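Major capsid protein (Paramecium bursaria Chlorella virus 1, PDB 5TIP) self-assembles as glycosylated trimers into the large icosahedral capsid of this chlorella virus, of which it is the main component. Local coordinates at residues Leu160-Val172 with Asn421-Ala433. Residues are numbered along the deposited sequence; the frame is centred on the assembly and turned at random.
Sequences LALPLIALQYHEV and NVLRIMSGMGGLA
Tyr169 and Gly428 join two tight turns through a direct backbone hydrogen bond, Tyr169 N to Gly428 O at 2.9 Å. The donor lies in the carbonyl plane, on a lone pair, although the bond is somewhat bent, with an N-H...O angle of 152°. A water adds a second link, giving a hydrogen to Ala166 O and accepting one from Gly428 N, while Gly428 CA makes a CA-H...O contact of 3.3 Å with Ala166 O. The tyrosine ring turns its edge to Ser427 O, with Tyr169 CD2 3.4 Å from that oxygen, and Gln168 CG covers one face over the ring centre. Next to it, Met429 CB sits over one face of the His170 ring in a CH-pi contact, 3.5 Å from the centroid, and Met429 SD lies oblique to the ring and farther out. Gly430 O meets the imidazole at its edge, 3.2 Å from His170 CE1.

Beneath the turns the contact becomes apolar. Ile425 spreads its branches over the loop: CG2, anti to the backbone N, packs on Ala166 CB and Leu167 CD2, whereas Ile425 CD1 meets the pyrrolidine ring end-on, 3.6 Å from Pro163 CG. Leu162 CD1 extends this patch to Leu423 CD2, the two leucines crossing at about a right angle.

The type I' turn Met426-Met429 closes a beta hairpin, and its positive-phi Gly428 lies against the type I turn Leu167-His170. Leu162 pairs with Ile66 of strand 65-76, and Pro163 also packs on Phe218 of helix 212-220 and Tyr225 of strand 223-237. The contact thus joins the two jelly-roll domains of the major capsid protein, docking the hairpin of strands 412-426 and 429-432 on the loop that follows strand 162-163, beside helix 212-220.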
loop_
_atom_site.group_PDB
_atom_site.type_symbol
_atom_site.label_atom_id
_atom_site.label_comp_id
_atom_site.label_asym_id
_atom_site.label_seq_id
_atom_site.Cartn_x
_atom_site.Cartn_y
_atom_site.Cartn_z
ATOM N N LEU A 160 -3.912 -21.587 -8.105
ATOM C CA LEU A 160 -2.947 -22.534 -8.647
ATOM C C LEU A 160 -2.564 -23.603 -7.628
ATOM O O LEU A 160 -1.471 -24.169 -7.699
ATOM C CB LEU A 160 -1.701 -21.801 -9.141
ATOM C CG LEU A 160 -1.909 -20.870 -10.335
ATOM C CD1 LEU A 160 -0.612 -20.167 -10.695
ATOM C CD2 LEU A 160 -2.465 -21.637 -11.526
ATOM N N ALA A 161 -3.454 -23.885 -6.676
ATOM C CA ALA A 161 -3.169 -24.869 -5.638
ATOM C C ALA A 161 -2.825 -26.220 -6.250
ATOM O O ALA A 161 -3.553 -26.734 -7.104
ATOM C CB ALA A 161 -4.368 -25.005 -4.699
ATOM N N LEU A 162 -1.713 -26.792 -5.807
ATOM C CA LEU A 162 -1.232 -28.057 -6.353
ATOM C C LEU A 162 -2.113 -29.210 -5.890
ATOM O O LEU A 162 -2.201 -29.462 -4.681
ATOM C CB LEU A 162 0.212 -28.294 -5.930
ATOM C CG LEU A 162 0.875 -29.525 -6.550
ATOM C CD1 LEU A 162 1.007 -29.344 -8.052
ATOM C CD2 LEU A 162 2.230 -29.792 -5.914
ATOM N N PRO A 163 -2.774 -29.935 -6.798
ATOM C CA PRO A 163 -3.671 -31.013 -6.362
ATOM C C PRO A 163 -2.938 -32.312 -6.063
ATOM O O PRO A 163 -2.645 -33.094 -6.973
ATOM C CB PRO A 163 -4.624 -31.167 -7.552
ATOM C CG PRO A 163 -3.804 -30.769 -8.732
ATOM C CD PRO A 163 -2.820 -29.726 -8.256
ATOM N N LEU A 164 -2.631 -32.549 -4.784
ATOM C CA LEU A 164 -2.029 -33.820 -4.395
ATOM C C LEU A 164 -2.973 -34.985 -4.655
ATOM O O LEU A 164 -2.520 -36.096 -4.953
ATOM C CB LEU A 164 -1.628 -33.796 -2.921
ATOM C CG LEU A 164 -0.455 -32.910 -2.502
ATOM C CD1 LEU A 164 -0.119 -33.157 -1.042
ATOM C CD2 LEU A 164 0.751 -33.177 -3.377
ATOM N N ILE A 165 -4.283 -34.755 -4.547
ATOM C CA ILE A 165 -5.247 -35.822 -4.780
ATOM C C ILE A 165 -5.239 -36.266 -6.236
ATOM O O ILE A 165 -5.619 -37.402 -6.540
ATOM C CB ILE A 165 -6.653 -35.376 -4.336
ATOM C CG1 ILE A 165 -7.640 -36.538 -4.448
ATOM C CG2 ILE A 165 -7.118 -34.175 -5.149
ATOM C CD1 ILE A 165 -9.071 -36.139 -4.287
ATOM N N ALA A 166 -4.792 -35.406 -7.146
ATOM C CA ALA A 166 -4.693 -35.744 -8.557
ATOM C C ALA A 166 -3.311 -36.262 -8.941
ATOM O O ALA A 166 -3.042 -36.448 -10.131
ATOM C CB ALA A 166 -5.050 -34.529 -9.413
ATOM N N LEU A 167 -2.437 -36.498 -7.966
ATOM C CA LEU A 167 -1.064 -36.938 -8.199
ATOM C C LEU A 167 -0.755 -38.193 -7.389
ATOM O O LEU A 167 0.272 -38.281 -6.713
ATOM C CB LEU A 167 -0.077 -35.828 -7.846
ATOM C CG LEU A 167 -0.081 -34.541 -8.671
ATOM C CD1 LEU A 167 0.825 -33.511 -8.018
ATOM C CD2 LEU A 167 0.363 -34.811 -10.095
ATOM N N GLN A 168 -1.642 -39.193 -7.443
ATOM C CA GLN A 168 -1.469 -40.362 -6.584
ATOM C C GLN A 168 -0.255 -41.205 -6.961
ATOM O O GLN A 168 0.200 -42.006 -6.138
ATOM C CB GLN A 168 -2.720 -41.244 -6.601
ATOM C CG GLN A 168 -3.014 -41.924 -7.927
ATOM C CD GLN A 168 -4.098 -42.980 -7.800
ATOM O OE1 GLN A 168 -4.323 -43.524 -6.718
ATOM N NE2 GLN A 168 -4.778 -43.272 -8.902
ATOM N N TYR A 169 0.278 -41.053 -8.173
ATOM C CA TYR A 169 1.441 -41.816 -8.605
ATOM C C TYR A 169 2.707 -40.980 -8.715
ATOM O O TYR A 169 3.743 -41.503 -9.136
ATOM C CB TYR A 169 1.168 -42.510 -9.946
ATOM C CG TYR A 169 -0.056 -43.394 -9.938
ATOM C CD1 TYR A 169 -0.146 -44.473 -9.070
ATOM C CD2 TYR A 169 -1.108 -43.168 -10.814
ATOM C CE1 TYR A 169 -1.258 -45.289 -9.060
ATOM C CE2 TYR A 169 -2.222 -43.981 -10.812
ATOM C CZ TYR A 169 -2.292 -45.041 -9.933
ATOM O OH TYR A 169 -3.400 -45.854 -9.927
ATOM N N HIS A 170 2.658 -39.702 -8.354
ATOM C CA HIS A 170 3.826 -38.836 -8.398
ATOM C C HIS A 170 4.067 -38.229 -7.027
ATOM O O HIS A 170 3.132 -37.768 -6.364
ATOM C CB HIS A 170 3.669 -37.725 -9.441
ATOM C CG HIS A 170 4.161 -38.105 -10.803
ATOM N ND1 HIS A 170 4.236 -37.206 -11.846
ATOM C CD2 HIS A 170 4.610 -39.286 -11.290
ATOM C CE1 HIS A 170 4.708 -37.818 -12.916
ATOM N NE2 HIS A 170 4.941 -39.081 -12.607
ATOM N N GLU A 171 5.330 -38.230 -6.611
ATOM C CA GLU A 171 5.728 -37.678 -5.328
ATOM C C GLU A 171 6.126 -36.217 -5.491
ATOM O O GLU A 171 6.827 -35.854 -6.441
ATOM C CB GLU A 171 6.894 -38.478 -4.744
ATOM C CG GLU A 171 6.537 -39.904 -4.342
ATOM C CD GLU A 171 7.757 -40.734 -3.976
ATOM O OE1 GLU A 171 8.889 -40.221 -4.108
ATOM O OE2 GLU A 171 7.586 -41.898 -3.556
ATOM N N VAL A 172 5.675 -35.382 -4.561
ATOM C CA VAL A 172 6.045 -33.973 -4.525
ATOM C C VAL A 172 7.113 -33.800 -3.456
ATOM O O VAL A 172 6.892 -34.134 -2.286
ATOM C CB VAL A 172 4.830 -33.074 -4.249
ATOM C CG1 VAL A 172 5.253 -31.616 -4.210
ATOM C CG2 VAL A 172 3.766 -33.289 -5.310
ATOM N N ASN A 421 4.665 -21.535 -18.028
ATOM C CA ASN A 421 4.680 -22.904 -18.511
ATOM C C ASN A 421 3.343 -23.533 -18.147
ATOM O O ASN A 421 2.549 -22.956 -17.400
ATOM C CB ASN A 421 5.857 -23.695 -17.931
ATOM C CG ASN A 421 6.275 -24.855 -18.814
ATOM O OD1 ASN A 421 5.438 -25.517 -19.428
ATOM N ND2 ASN A 421 7.578 -25.099 -18.892
ATOM N N VAL A 422 3.093 -24.723 -18.681
ATOM C CA VAL A 422 1.831 -25.418 -18.475
ATOM C C VAL A 422 2.110 -26.724 -17.749
ATOM O O VAL A 422 2.925 -27.533 -18.207
ATOM C CB VAL A 422 1.091 -25.673 -19.801
ATOM C CG1 VAL A 422 -0.195 -26.440 -19.547
ATOM C CG2 VAL A 422 0.796 -24.358 -20.503
ATOM N N LEU A 423 1.438 -26.923 -16.619
ATOM C CA LEU A 423 1.535 -28.152 -15.844
ATOM C C LEU A 423 0.261 -28.958 -16.068
ATOM O O LEU A 423 -0.813 -28.583 -15.588
ATOM C CB LEU A 423 1.744 -27.843 -14.363
ATOM C CG LEU A 423 1.754 -29.028 -13.394
ATOM C CD1 LEU A 423 2.937 -29.939 -13.671
ATOM C CD2 LEU A 423 1.775 -28.543 -11.953
ATOM N N ARG A 424 0.380 -30.063 -16.798
ATOM C CA ARG A 424 -0.741 -30.950 -17.067
ATOM C C ARG A 424 -0.737 -32.081 -16.050
ATOM O O ARG A 424 0.309 -32.685 -15.792
ATOM C CB ARG A 424 -0.674 -31.525 -18.482
ATOM C CG ARG A 424 -0.715 -30.494 -19.591
ATOM C CD ARG A 424 -1.076 -31.153 -20.909
ATOM N NE ARG A 424 -1.049 -30.212 -22.024
ATOM C CZ ARG A 424 -0.067 -30.148 -22.916
ATOM N NH1 ARG A 424 0.964 -30.977 -22.826
ATOM N NH2 ARG A 424 -0.120 -29.262 -23.901
ATOM N N ILE A 425 -1.902 -32.362 -15.476
ATOM C CA ILE A 425 -2.051 -33.397 -14.462
ATOM C C ILE A 425 -3.172 -34.326 -14.902
ATOM O O ILE A 425 -4.319 -33.891 -15.055
ATOM C CB ILE A 425 -2.340 -32.804 -13.073
ATOM C CG1 ILE A 425 -1.156 -31.951 -12.615
ATOM C CG2 ILE A 425 -2.630 -33.906 -12.075
ATOM C CD1 ILE A 425 -1.360 -31.272 -11.291
ATOM N N MET A 426 -2.842 -35.599 -15.099
ATOM C CA MET A 426 -3.805 -36.577 -15.580
ATOM C C MET A 426 -3.312 -37.966 -15.211
ATOM O O MET A 426 -2.106 -38.230 -15.212
ATOM C CB MET A 426 -4.011 -36.462 -17.097
ATOM C CG MET A 426 -5.122 -37.341 -17.651
ATOM S SD MET A 426 -5.225 -37.323 -19.453
ATOM C CE MET A 426 -3.837 -38.372 -19.881
ATOM N N SER A 427 -4.262 -38.849 -14.894
ATOM C CA SER A 427 -3.976 -40.248 -14.568
ATOM C C SER A 427 -3.003 -40.363 -13.397
ATOM O O SER A 427 -2.139 -41.242 -13.368
ATOM C CB SER A 427 -3.447 -41.002 -15.790
ATOM O OG SER A 427 -4.421 -41.050 -16.818
ATOM N N GLY A 428 -3.139 -39.462 -12.426
ATOM C CA GLY A 428 -2.327 -39.505 -11.227
ATOM C C GLY A 428 -0.899 -39.034 -11.387
ATOM O O GLY A 428 -0.089 -39.252 -10.480
ATOM N N MET A 429 -0.561 -38.400 -12.508
ATOM C CA MET A 429 0.799 -37.950 -12.760
ATOM C C MET A 429 0.778 -36.544 -13.341
ATOM O O MET A 429 -0.182 -36.142 -14.002
ATOM C CB MET A 429 1.539 -38.901 -13.711
ATOM C CG MET A 429 1.751 -40.296 -13.148
ATOM S SD MET A 429 2.421 -41.442 -14.366
ATOM C CE MET A 429 1.196 -41.306 -15.665
ATOM N N GLY A 430 1.847 -35.803 -13.085
ATOM C CA GLY A 430 1.972 -34.452 -13.592
ATOM C C GLY A 430 3.277 -34.267 -14.335
ATOM O O GLY A 430 4.291 -34.890 -14.023
ATOM N N GLY A 431 3.237 -33.385 -15.330
ATOM C CA GLY A 431 4.411 -33.101 -16.130
ATOM C C GLY A 431 4.258 -31.791 -16.862
ATOM O O GLY A 431 3.151 -31.400 -17.244
ATOM N N LEU A 432 5.380 -31.107 -17.059
ATOM C CA LEU A 432 5.375 -29.835 -17.761
ATOM C C LEU A 432 5.192 -30.050 -19.258
ATOM O O LEU A 432 5.721 -31.005 -19.835
ATOM C CB LEU A 432 6.675 -29.079 -17.490
ATOM C CG LEU A 432 6.865 -28.614 -16.044
ATOM C CD1 LEU A 432 8.210 -27.939 -15.875
ATOM C CD2 LEU A 432 5.738 -27.680 -15.634
ATOM N N ALA A 433 4.438 -29.145 -19.888
ATOM C CA ALA A 433 4.173 -29.257 -21.316
ATOM C C ALA A 433 5.359 -28.795 -22.152
ATOM O O ALA A 433 5.563 -29.305 -23.260
ATOM C CB ALA A 433 2.927 -28.454 -21.692
HETATM O O HOH W 1 -5.057 -37.495 -12.251
#